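Local coordinates for DinB-like Protein (Bacillus cereus ATCC 10987, PDB 3DI5) that binds a divalent metal ion, nickel in this crystal, within a DinB-family four-helix bundle, though its biochemical role is unclear, at residues Q11-E16 / A91-L96; K22-L27 / K79-G84; T52-I57 / L63-E68. All blocks are in the same frame, centred on the assembly; numbering follows the deposited sequence.

All three contacts lie in one helical domain, and two of them hold the same pair of helices. Contact 1 and contact 2 both join helix 6-26 to helix 78-99, with centres about 17 Å apart, and both are largely buried. They differ in chemistry: large rings bridge widely spaced backbones at contact 1, whereas at contact 2 an alanine methyl sits where the helices run close together, flanked by leucine and isoleucine, with an aspartate at the margin. Contact 3 is partly buried and fastens the connection after helix 43-58 back onto that helix, using a proline, a phenylalanine and backbone carbonyls. It touches contact 1 through Leu-63, whose CD2 lies 3.5 Å from Leu-96 CD1.

Contact 1 (Q11-E16 / A91-L96); sequences QSWTYE and AFVEAL
Trp-13 and Phe-92 each carry CG anti to the backbone N (chi1 -174° and 163°), and these torsions send both rings into the space between their helices. The two planes stand at 86°, with centroids 5.4 Å apart between the five-membered ring of Trp-13 and the ring of Phe-92. This is an offset edge-to-face pair in which phenylalanine supplies the edge: Phe-92 CE2 sits over one face of the indole, toward its rim, 3.8 Å from Trp-13 CE2. Val-93 approaches from another direction. Its CG2 branch, anti to the carbonyl carbon, lies near the indole plane at the pyrrole edge, 3.4 Å from Trp-13 NE1 and 3.5 Å from Trp-13 CD1. The indole is thus touched on a face and along an edge by consecutive residues of one helix. Its N-H is not spent on this pair, since Trp-13 NE1 hydrogen-bonds Asn-89 OD1 one turn earlier on helix 78-99, a bond that helps to fix the ring's rotation. The nearest CA atoms, of Trp-13 and Val-93, are 9.2 Å apart, so side chains rather than backbones fill the gap. Phe-9 also meets the indole, and Leu-125 and Ile-126 of helix 118-142 touch it. Aromatic and aliphatic side chains from three helices converge here, as in the hydrophobic core of the DinB four-helix bundle.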
ATOM      1  N   GLN A  11      -5.055  -0.105 -14.378  1.00 42.38           N
ATOM      2  CA  GLN A  11      -6.237   0.773 -14.346  1.00 41.96           C
ATOM      3  C   GLN A  11      -6.893   0.741 -12.959  1.00 41.70           C
ATOM      4  O   GLN A  11      -7.292   1.779 -12.431  1.00 41.65           O
ATOM      5  CB  GLN A  11      -7.251   0.395 -15.439  1.00 41.95           C
ATOM      6  N   SER A  12      -7.004  -0.451 -12.375  1.00 41.31           N
ATOM      7  CA  SER A  12      -7.452  -0.590 -10.991  1.00 41.21           C
ATOM      8  C   SER A  12      -6.417   0.012 -10.022  1.00 40.77           C
ATOM      9  O   SER A  12      -6.759   0.827  -9.172  1.00 40.67           O
ATOM     10  CB  SER A  12      -7.704  -2.069 -10.659  1.00 41.13           C
ATOM     11  N   TRP A  13      -5.155  -0.374 -10.174  1.00 40.55           N
ATOM     12  CA  TRP A  13      -4.081   0.076  -9.284  1.00 40.77           C
ATOM     13  C   TRP A  13      -3.873   1.593  -9.285  1.00 41.18           C
ATOM     14  O   TRP A  13      -3.582   2.184  -8.244  1.00 41.09           O
ATOM     15  CB  TRP A  13      -2.761  -0.624  -9.651  1.00 40.37           C
ATOM     16  CG  TRP A  13      -1.633  -0.334  -8.705  1.00 39.72           C
ATOM     17  CD1 TRP A  13      -0.462   0.290  -9.002  1.00 38.90           C
ATOM     18  CD2 TRP A  13      -1.581  -0.654  -7.309  1.00 37.40           C
ATOM     19  NE1 TRP A  13       0.318   0.385  -7.867  1.00 39.94           N
ATOM     20  CE2 TRP A  13      -0.345  -0.194  -6.821  1.00 36.37           C
ATOM     21  CE3 TRP A  13      -2.469  -1.279  -6.424  1.00 38.39           C
ATOM     22  CZ2 TRP A  13       0.026  -0.322  -5.489  1.00 39.00           C
ATOM     23  CZ3 TRP A  13      -2.101  -1.411  -5.092  1.00 39.08           C
ATOM     24  CH2 TRP A  13      -0.854  -0.941  -4.641  1.00 39.11           C
ATOM     25  N   THR A  14      -4.016   2.223 -10.447  1.00 41.85           N
ATOM     26  CA  THR A  14      -3.851   3.677 -10.576  1.00 41.85           C
ATOM     27  C   THR A  14      -4.890   4.434  -9.742  1.00 42.11           C
ATOM     28  O   THR A  14      -4.543   5.393  -9.077  1.00 41.71           O
ATOM     29  CB  THR A  14      -3.908   4.123 -12.065  1.00 42.21           C
ATOM     30  OG1 THR A  14      -2.853   3.481 -12.789  1.00 42.84           O
ATOM     31  CG2 THR A  14      -3.753   5.650 -12.222  1.00 41.66           C
ATOM     32  N   TYR A  15      -6.150   3.992  -9.761  1.00 42.84           N
ATOM     33  CA  TYR A  15      -7.193   4.604  -8.921  1.00 43.23           C
ATOM     34  C   TYR A  15      -6.876   4.410  -7.428  1.00 42.43           C
ATOM     35  O   TYR A  15      -7.083   5.312  -6.620  1.00 42.22           O
ATOM     36  CB  TYR A  15      -8.590   4.031  -9.236  1.00 44.38           C
ATOM     37  CG  TYR A  15      -9.696   4.615  -8.361  1.00 45.95           C
ATOM     38  CD1 TYR A  15      -9.957   4.097  -7.083  1.00 47.52           C
ATOM     39  CD2 TYR A  15     -10.472   5.699  -8.799  1.00 47.51           C
ATOM     40  CE1 TYR A  15     -10.960   4.640  -6.261  1.00 47.80           C
ATOM     41  CE2 TYR A  15     -11.481   6.249  -7.981  1.00 47.55           C
ATOM     42  CZ  TYR A  15     -11.714   5.713  -6.715  1.00 47.61           C
ATOM     43  OH  TYR A  15     -12.699   6.240  -5.900  1.00 47.57           O
ATOM     44  N   GLU A  16      -6.399   3.224  -7.064  1.00 41.66           N
ATOM     45  CA  GLU A  16      -6.080   2.915  -5.667  1.00 41.25           C
ATOM     46  C   GLU A  16      -4.906   3.745  -5.158  1.00 40.71           C
ATOM     47  O   GLU A  16      -4.962   4.297  -4.059  1.00 41.46           O
ATOM     48  CB  GLU A  16      -5.773   1.429  -5.500  1.00 41.21           C
ATOM     49  CG  GLU A  16      -6.962   0.500  -5.770  1.00 40.06           C
ATOM     50  CD  GLU A  16      -8.179   0.827  -4.937  1.00 40.80           C
ATOM     51  OE1 GLU A  16      -8.029   1.124  -3.742  1.00 43.05           O
ATOM     52  OE2 GLU A  16      -9.305   0.781  -5.457  1.00 40.70           O
ATOM     53  N   ALA A  91       8.638   2.416  -7.961  1.00 38.61           N
ATOM     54  CA  ALA A  91       9.587   1.322  -8.164  1.00 37.69           C
ATOM     55  C   ALA A  91       8.810   0.029  -8.442  1.00 36.75           C
ATOM     56  O   ALA A  91       9.197  -0.814  -9.236  1.00 35.66           O
ATOM     57  CB  ALA A  91      10.466   1.168  -6.938  1.00 37.51           C
ATOM     58  N   PHE A  92       7.683  -0.115  -7.791  1.00 36.98           N
ATOM     59  CA  PHE A  92       6.897  -1.320  -7.982  1.00 36.00           C
ATOM     60  C   PHE A  92       6.376  -1.409  -9.420  1.00 36.57           C
ATOM     61  O   PHE A  92       6.656  -2.370 -10.142  1.00 34.89           O
ATOM     62  CB  PHE A  92       5.735  -1.348  -6.998  1.00 36.99           C
ATOM     63  CG  PHE A  92       4.652  -2.313  -7.383  1.00 35.67           C
ATOM     64  CD1 PHE A  92       4.972  -3.578  -7.853  1.00 38.06           C
ATOM     65  CD2 PHE A  92       3.320  -1.941  -7.323  1.00 36.48           C
ATOM     66  CE1 PHE A  92       3.945  -4.497  -8.212  1.00 36.10           C
ATOM     67  CE2 PHE A  92       2.312  -2.831  -7.704  1.00 37.37           C
ATOM     68  CZ  PHE A  92       2.641  -4.099  -8.154  1.00 36.55           C
ATOM     69  N   VAL A  93       5.639  -0.374  -9.819  1.00 37.94           N
ATOM     70  CA  VAL A  93       4.945  -0.300 -11.102  1.00 38.72           C
ATOM     71  C   VAL A  93       5.953  -0.322 -12.254  1.00 40.34           C
ATOM     72  O   VAL A  93       5.673  -0.838 -13.342  1.00 40.64           O
ATOM     73  CB  VAL A  93       4.044   0.967 -11.127  1.00 38.71           C
ATOM     74  CG1 VAL A  93       3.607   1.353 -12.535  1.00 38.25           C
ATOM     75  CG2 VAL A  93       2.817   0.744 -10.209  1.00 38.04           C
ATOM     76  N   GLU A  94       7.134   0.221 -11.994  1.00 41.44           N
ATOM     77  CA  GLU A  94       8.227   0.164 -12.958  1.00 42.47           C
ATOM     78  C   GLU A  94       8.729  -1.263 -13.144  1.00 42.47           C
ATOM     79  O   GLU A  94       9.073  -1.659 -14.256  1.00 42.48           O
ATOM     80  CB  GLU A  94       9.359   1.080 -12.526  1.00 42.35           C
ATOM     81  CG  GLU A  94       9.162   2.528 -12.963  1.00 43.35           C
ATOM     82  CD  GLU A  94      10.301   3.429 -12.504  1.00 44.62           C
ATOM     83  OE1 GLU A  94      10.986   3.044 -11.520  1.00 48.71           O
ATOM     84  OE2 GLU A  94      10.509   4.513 -13.109  1.00 44.16           O
ATOM     85  N   ALA A  95       8.740  -2.043 -12.065  1.00 42.55           N
ATOM     86  CA  ALA A  95       9.255  -3.412 -12.129  1.00 42.83           C
ATOM     87  C   ALA A  95       8.236  -4.321 -12.807  1.00 42.87           C
ATOM     88  O   ALA A  95       8.592  -5.174 -13.613  1.00 42.78           O
ATOM     89  CB  ALA A  95       9.623  -3.926 -10.744  1.00 42.51           C
ATOM     90  N   LEU A  96       6.965  -4.102 -12.498  1.00 43.07           N
ATOM     91  CA  LEU A  96       5.877  -4.851 -13.109  1.00 43.63           C
ATOM     92  C   LEU A  96       5.891  -4.646 -14.625  1.00 44.22           C
ATOM     93  O   LEU A  96       5.776  -5.606 -15.376  1.00 44.02           O
ATOM     94  CB  LEU A  96       4.527  -4.408 -12.521  1.00 43.35           C
ATOM     95  CG  LEU A  96       3.356  -5.392 -12.633  1.00 44.47           C
ATOM     96  CD1 LEU A  96       3.448  -6.411 -11.530  1.00 44.85           C
ATOM     97  CD2 LEU A  96       2.024  -4.677 -12.547  1.00 44.58           C
TER

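Contact 2 (K22-L27 / K79-G84); sequences KMLDVL and KTIADG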
ATOM      1  N   LYS A  22      -3.283  10.793  -2.103  1.00 41.97           N
ATOM      2  CA  LYS A  22      -4.001  12.025  -1.741  1.00 42.84           C
ATOM      3  C   LYS A  22      -4.225  12.112  -0.232  1.00 42.30           C
ATOM      4  O   LYS A  22      -4.074  13.174   0.367  1.00 41.33           O
ATOM      5  CB  LYS A  22      -5.367  12.105  -2.430  1.00 42.87           C
ATOM      6  CG  LYS A  22      -5.339  12.427  -3.915  1.00 44.80           C
ATOM      7  CD  LYS A  22      -6.762  12.663  -4.494  1.00 45.52           C
ATOM      8  CE  LYS A  22      -7.727  11.523  -4.098  1.00 47.96           C
ATOM      9  NZ  LYS A  22      -8.982  11.542  -4.893  1.00 50.07           N
HETATM   10  N   MSE A  23      -4.609  10.986   0.369  1.00 41.83           N
HETATM   11  CA  MSE A  23      -4.795  10.933   1.802  1.00 42.13           C
HETATM   12  C   MSE A  23      -3.479  11.115   2.560  1.00 41.34           C
HETATM   13  O   MSE A  23      -3.385  11.948   3.464  1.00 41.70           O
HETATM   14  CB  MSE A  23      -5.516   9.655   2.180  1.00 41.41           C
HETATM   15  CG  MSE A  23      -6.950   9.710   1.722  1.00 41.76           C
HETATM   16 SE   MSE A  23      -7.755   8.186   2.399  0.75 46.00          SE
HETATM   17  CE  MSE A  23      -9.296   8.068   1.217  1.00 42.97           C
ATOM     18  N   LEU A  24      -2.452  10.399   2.141  1.00 41.06           N
ATOM     19  CA  LEU A  24      -1.115  10.532   2.726  1.00 40.50           C
ATOM     20  C   LEU A  24      -0.608  11.937   2.631  1.00 40.38           C
ATOM     21  O   LEU A  24       0.074  12.395   3.532  1.00 40.99           O
ATOM     22  CB  LEU A  24      -0.109   9.564   2.057  1.00 40.12           C
ATOM     23  CG  LEU A  24      -0.245   8.089   2.479  1.00 38.27           C
ATOM     24  CD1 LEU A  24       0.769   7.213   1.774  1.00 35.14           C
ATOM     25  CD2 LEU A  24      -0.085   7.938   3.972  1.00 36.73           C
ATOM     26  N   ASP A  25      -0.945  12.628   1.541  1.00 40.31           N
ATOM     27  CA  ASP A  25      -0.474  13.999   1.310  1.00 40.03           C
ATOM     28  C   ASP A  25      -1.107  15.018   2.269  1.00 39.37           C
ATOM     29  O   ASP A  25      -0.552  16.091   2.474  1.00 38.85           O
ATOM     30  CB  ASP A  25      -0.711  14.429  -0.159  1.00 40.24           C
ATOM     31  CG  ASP A  25       0.288  13.793  -1.147  1.00 40.77           C
ATOM     32  OD1 ASP A  25       1.303  13.211  -0.706  1.00 42.10           O
ATOM     33  OD2 ASP A  25       0.063  13.881  -2.379  1.00 43.46           O
ATOM     34  N   VAL A  26      -2.251  14.675   2.857  1.00 38.26           N
ATOM     35  CA  VAL A  26      -2.955  15.575   3.788  1.00 38.17           C
ATOM     36  C   VAL A  26      -2.466  15.446   5.240  1.00 37.59           C
ATOM     37  O   VAL A  26      -2.740  16.307   6.076  1.00 36.68           O
ATOM     38  CB  VAL A  26      -4.470  15.280   3.762  1.00 38.15           C
ATOM     39  CG1 VAL A  26      -5.207  16.105   4.795  1.00 38.34           C
ATOM     40  CG2 VAL A  26      -5.027  15.542   2.370  1.00 39.21           C
ATOM     41  N   LEU A  27      -1.751  14.363   5.535  1.00 37.24           N
ATOM     42  CA  LEU A  27      -1.382  14.040   6.918  1.00 37.75           C
ATOM     43  C   LEU A  27      -0.360  15.062   7.394  1.00 37.41           C
ATOM     44  O   LEU A  27       0.458  15.559   6.611  1.00 37.48           O
ATOM     45  CB  LEU A  27      -0.848  12.588   7.037  1.00 37.39           C
ATOM     46  CG  LEU A  27      -1.823  11.443   7.393  1.00 38.57           C
ATOM     47  CD1 LEU A  27      -3.183  11.507   6.731  1.00 41.47           C
ATOM     48  CD2 LEU A  27      -1.178  10.080   7.106  1.00 38.55           C
ATOM     49  N   LYS A  79       5.947  13.765   5.842  1.00 39.08           N
ATOM     50  CA  LYS A  79       6.539  13.907   4.513  1.00 39.75           C
ATOM     51  C   LYS A  79       7.336  12.668   4.144  1.00 39.51           C
ATOM     52  O   LYS A  79       7.318  12.251   2.993  1.00 40.22           O
ATOM     53  CB  LYS A  79       7.424  15.146   4.399  1.00 39.29           C
ATOM     54  CG  LYS A  79       7.463  15.678   2.975  1.00 40.21           C
ATOM     55  CD  LYS A  79       8.333  16.936   2.829  1.00 40.61           C
ATOM     56  CE  LYS A  79       9.582  16.655   2.014  1.00 42.02           C
ATOM     57  NZ  LYS A  79       9.243  16.397   0.593  1.00 42.42           N
ATOM     58  N   THR A  80       8.030  12.079   5.113  1.00 39.41           N
ATOM     59  CA  THR A  80       8.707  10.801   4.880  1.00 39.10           C
ATOM     60  C   THR A  80       7.746   9.701   4.474  1.00 38.89           C
ATOM     61  O   THR A  80       8.057   8.908   3.592  1.00 40.76           O
ATOM     62  CB  THR A  80       9.522  10.344   6.095  1.00 38.85           C
ATOM     63  OG1 THR A  80      10.465  11.360   6.426  1.00 38.67           O
ATOM     64  CG2 THR A  80      10.297   9.069   5.775  1.00 39.84           C
ATOM     65  N   ILE A  81       6.586   9.645   5.114  1.00 37.87           N
ATOM     66  CA  ILE A  81       5.604   8.599   4.844  1.00 37.23           C
ATOM     67  C   ILE A  81       4.973   8.738   3.453  1.00 36.97           C
ATOM     68  O   ILE A  81       4.971   7.795   2.659  1.00 37.19           O
ATOM     69  CB  ILE A  81       4.513   8.559   5.949  1.00 36.96           C
ATOM     70  CG1 ILE A  81       5.168   8.271   7.326  1.00 36.88           C
ATOM     71  CG2 ILE A  81       3.403   7.526   5.608  1.00 35.26           C
ATOM     72  CD1 ILE A  81       4.208   8.191   8.502  1.00 37.46           C
ATOM     73  N   ALA A  82       4.436   9.912   3.161  1.00 36.74           N
ATOM     74  CA  ALA A  82       3.815  10.187   1.871  1.00 36.66           C
ATOM     75  C   ALA A  82       4.818  10.024   0.708  1.00 37.19           C
ATOM     76  O   ALA A  82       4.474   9.482  -0.358  1.00 36.55           O
ATOM     77  CB  ALA A  82       3.205  11.600   1.886  1.00 37.06           C
ATOM     78  N   ASP A  83       6.054  10.483   0.914  1.00 37.79           N
ATOM     79  CA  ASP A  83       7.092  10.370  -0.106  1.00 38.43           C
ATOM     80  C   ASP A  83       7.552   8.933  -0.290  1.00 38.88           C
ATOM     81  O   ASP A  83       7.690   8.465  -1.413  1.00 38.28           O
ATOM     82  CB  ASP A  83       8.282  11.267   0.212  1.00 38.51           C
ATOM     83  CG  ASP A  83       7.969  12.744  -0.006  1.00 40.46           C
ATOM     84  OD1 ASP A  83       6.765  13.101  -0.135  1.00 42.63           O
ATOM     85  OD2 ASP A  83       8.912  13.556  -0.029  1.00 33.97           O
ATOM     86  N   GLY A  84       7.774   8.237   0.822  1.00 40.13           N
ATOM     87  CA  GLY A  84       7.950   6.781   0.820  1.00 40.53           C
ATOM     88  C   GLY A  84       6.935   6.022  -0.012  1.00 40.91           C
ATOM     89  O   GLY A  84       7.316   5.198  -0.831  1.00 41.21           O
TER
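The carboxylate of Asp-25 is the flat group that reaches across this contact, and the methyl of Ala-82 meets it at one oxygen, with Asp-25 OD1 3.6 Å from Ala-82 CB. That oxygen also hydrogen-bonds Gln-21 NE2, and the same amide nitrogen bonds Ala-82 O, so Gln-21 ties the two helices together beside the apolar contact. On helix 78-99 the Asp-83 carboxylate receives Lys-79 NZ at OD2, on the syn side and 18° out of plane, in a salt bridge of 2.9 Å between Lys-79 NZ and Asp-83 OD2 that spans one helical turn. Helices 6-26 and 78-99 are antiparallel neighbours in the four-helix bundle; their local axes pass 8.7 Å apart with 164° between directions. The nearest backbones are at Ala-82, whose CA lies 5.0 Å from Leu-24 CA, a separation consistent with its small side chain. Ala-82 CB rests 3.6 Å from Leu-24 O and 3.9 Å from Leu-24 CB. Leu-24 turns its CG anti to its own carbonyl carbon (chi1 -75°), and its CD2 branch meets Ile-81 CG2 at 3.9 Å, the two side chains crossing at about a right angle. Ala-47 of helix 43-58 touches both Leu-24 and Ile-81.

Contact 3 (T52-I57 / L63-E68); sequences TAIPVI and LKFEGE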
ATOM      1  N   THR A  52       4.873  -0.060   3.659  1.00 37.01           N
ATOM      2  CA  THR A  52       5.745  -1.218   3.755  1.00 37.55           C
ATOM      3  C   THR A  52       5.096  -2.471   3.214  1.00 38.58           C
ATOM      4  O   THR A  52       5.812  -3.386   2.768  1.00 38.83           O
ATOM      5  CB  THR A  52       6.221  -1.502   5.212  1.00 38.09           C
ATOM      6  OG1 THR A  52       5.094  -1.800   6.055  1.00 37.78           O
ATOM      7  CG2 THR A  52       6.929  -0.342   5.767  1.00 35.80           C
ATOM      8  N   ALA A  53       3.755  -2.513   3.237  1.00 39.48           N
ATOM      9  CA  ALA A  53       2.993  -3.634   2.717  1.00 39.44           C
ATOM     10  C   ALA A  53       3.233  -3.927   1.239  1.00 40.87           C
ATOM     11  O   ALA A  53       3.033  -5.069   0.818  1.00 39.51           O
ATOM     12  CB  ALA A  53       1.471  -3.457   3.002  1.00 40.12           C
ATOM     13  N   ILE A  54       3.746  -2.948   0.461  1.00 41.91           N
ATOM     14  CA  ILE A  54       3.911  -3.164  -0.985  1.00 42.87           C
ATOM     15  C   ILE A  54       5.017  -4.214  -1.244  1.00 43.37           C
ATOM     16  O   ILE A  54       4.731  -5.264  -1.842  1.00 42.52           O
ATOM     17  CB  ILE A  54       4.103  -1.832  -1.792  1.00 43.00           C
ATOM     18  CG1 ILE A  54       2.781  -1.060  -1.847  1.00 44.60           C
ATOM     19  CG2 ILE A  54       4.542  -2.099  -3.210  1.00 43.32           C
ATOM     20  CD1 ILE A  54       2.931   0.441  -2.178  1.00 42.31           C
ATOM     21  N   PRO A  55       6.269  -3.947  -0.805  1.00 43.64           N
ATOM     22  CA  PRO A  55       7.281  -5.005  -0.878  1.00 43.62           C
ATOM     23  C   PRO A  55       7.006  -6.289  -0.076  1.00 44.27           C
ATOM     24  O   PRO A  55       7.502  -7.331  -0.477  1.00 44.52           O
ATOM     25  CB  PRO A  55       8.572  -4.314  -0.414  1.00 44.47           C
ATOM     26  CG  PRO A  55       8.136  -3.061   0.286  1.00 43.73           C
ATOM     27  CD  PRO A  55       6.822  -2.673  -0.305  1.00 43.31           C
ATOM     28  N   VAL A  56       6.197  -6.255   0.990  1.00 43.45           N
ATOM     29  CA  VAL A  56       5.988  -7.452   1.809  1.00 43.07           C
ATOM     30  C   VAL A  56       5.024  -8.421   1.115  1.00 42.92           C
ATOM     31  O   VAL A  56       5.270  -9.636   1.025  1.00 42.72           O
ATOM     32  CB  VAL A  56       5.502  -7.087   3.231  1.00 43.39           C
ATOM     33  CG1 VAL A  56       5.062  -8.350   4.014  1.00 43.13           C
ATOM     34  CG2 VAL A  56       6.610  -6.308   3.975  1.00 41.78           C
ATOM     35  N   ILE A  57       3.925  -7.885   0.609  1.00 42.45           N
ATOM     36  CA  ILE A  57       2.965  -8.711  -0.097  1.00 42.54           C
ATOM     37  C   ILE A  57       3.583  -9.213  -1.430  1.00 42.86           C
ATOM     38  O   ILE A  57       3.382 -10.351  -1.815  1.00 43.17           O
ATOM     39  CB  ILE A  57       1.612  -7.965  -0.275  1.00 42.17           C
ATOM     40  CG1 ILE A  57       0.859  -7.914   1.065  1.00 41.57           C
ATOM     41  CG2 ILE A  57       0.798  -8.580  -1.395  1.00 40.86           C
ATOM     42  CD1 ILE A  57      -0.458  -7.102   1.017  1.00 40.57           C
ATOM     43  N   LEU A  63       9.235 -10.615  -7.953  1.00 47.33           N
ATOM     44  CA  LEU A  63       9.378  -9.297  -8.577  1.00 48.30           C
ATOM     45  C   LEU A  63      10.148  -8.381  -7.627  1.00 48.48           C
ATOM     46  O   LEU A  63       9.655  -8.028  -6.567  1.00 49.91           O
ATOM     47  CB  LEU A  63       7.988  -8.733  -8.863  1.00 48.16           C
ATOM     48  CG  LEU A  63       7.802  -7.472  -9.695  1.00 48.99           C
ATOM     49  CD1 LEU A  63       8.302  -7.658 -11.121  1.00 47.52           C
ATOM     50  CD2 LEU A  63       6.306  -7.128  -9.672  1.00 48.02           C
ATOM     51  N   LYS A  64      11.359  -7.993  -7.999  1.00 48.89           N
ATOM     52  CA  LYS A  64      12.265  -7.340  -7.064  1.00 48.59           C
ATOM     53  C   LYS A  64      12.345  -5.823  -7.316  1.00 48.24           C
ATOM     54  O   LYS A  64      12.480  -5.376  -8.462  1.00 48.07           O
ATOM     55  CB  LYS A  64      13.651  -8.006  -7.147  1.00 49.26           C
ATOM     56  CG  LYS A  64      13.619  -9.526  -6.818  1.00 48.40           C
ATOM     57  N   PHE A  65      12.234  -5.038  -6.242  1.00 47.14           N
ATOM     58  CA  PHE A  65      12.339  -3.584  -6.343  1.00 46.77           C
ATOM     59  C   PHE A  65      12.601  -2.956  -4.976  1.00 47.14           C
ATOM     60  O   PHE A  65      12.297  -3.544  -3.945  1.00 46.93           O
ATOM     61  CB  PHE A  65      11.063  -3.002  -6.951  1.00 45.79           C
ATOM     62  CG  PHE A  65       9.812  -3.351  -6.186  1.00 43.79           C
ATOM     63  CD1 PHE A  65       9.357  -2.538  -5.155  1.00 40.87           C
ATOM     64  CD2 PHE A  65       9.116  -4.502  -6.481  1.00 42.88           C
ATOM     65  CE1 PHE A  65       8.215  -2.865  -4.448  1.00 42.93           C
ATOM     66  CE2 PHE A  65       7.981  -4.823  -5.790  1.00 41.21           C
ATOM     67  CZ  PHE A  65       7.535  -4.001  -4.759  1.00 42.35           C
ATOM     68  N   GLU A  66      13.152  -1.752  -4.983  1.00 47.28           N
ATOM     69  CA  GLU A  66      13.561  -1.076  -3.750  1.00 47.91           C
ATOM     70  C   GLU A  66      12.338  -0.646  -2.912  1.00 47.50           C
ATOM     71  O   GLU A  66      11.342  -0.168  -3.461  1.00 47.17           O
ATOM     72  CB  GLU A  66      14.437   0.126  -4.096  1.00 47.85           C
ATOM     73  CG  GLU A  66      15.223   0.736  -2.931  1.00 49.87           C
ATOM     74  N   GLY A  67      12.425  -0.842  -1.594  1.00 46.99           N
ATOM     75  CA  GLY A  67      11.368  -0.431  -0.668  1.00 46.66           C
ATOM     76  C   GLY A  67      11.543  -0.988   0.732  1.00 46.16           C
ATOM     77  O   GLY A  67      11.753  -2.191   0.902  1.00 46.83           O
ATOM     78  N   GLU A  68      11.436  -0.119   1.736  1.00 45.14           N
ATOM     79  CA  GLU A  68      11.441  -0.532   3.147  1.00 44.58           C
ATOM     80  C   GLU A  68      10.333  -1.546   3.401  1.00 43.64           C
ATOM     81  O   GLU A  68       9.245  -1.353   2.913  1.00 43.39           O
ATOM     82  CB  GLU A  68      11.207   0.682   4.053  1.00 44.62           C
ATOM     83  CG  GLU A  68      11.228   0.381   5.543  1.00 45.82           C
ATOM     84  CD  GLU A  68      12.499  -0.329   5.962  1.00 48.02           C
ATOM     85  OE1 GLU A  68      13.564   0.336   5.919  1.00 49.57           O
ATOM     86  OE2 GLU A  68      12.429  -1.539   6.311  1.00 47.88           O
TER
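Phe-65 leaves the loop that follows helix 43-58 and reaches back to Ile-54 and Pro-55 on that helix, one of the four in the DinB bundle. Its CB packs against Ala-91 O of helix 78-99. From there chi1 of 57° sets CG between the backbone N and the carbonyl carbon, which swings the ring toward helix 43-58. Further out, CE1 lies 4.0 Å from Ile-54 CG2 and 4.3 Å from Pro-55 CB. At the tip, CZ meets Ile-54 CG2 at 3.9 Å and Pro-55 CA at 4.0 Å, both approaching the ring obliquely. The loop then runs past the proline ring to Thr-52, where the meeting groups are mainly carbonyls and C-H groups. Glu-68 O lies 3.6 Å from Thr-52 CA, while the threonine hydroxyl is engaged with its own helix, with OG1 hydrogen-bonded to the carbonyls of Trp-48 and His-49. The Thr-52 side chain is about 8 Å from the bound nickel, which His-49, His-128 and His-132 hold. The Pro-55 ring wedges against two successive carbonyls: its CG stands 3.8 Å from Gly-67 O and 3.3 Å from Glu-68 O.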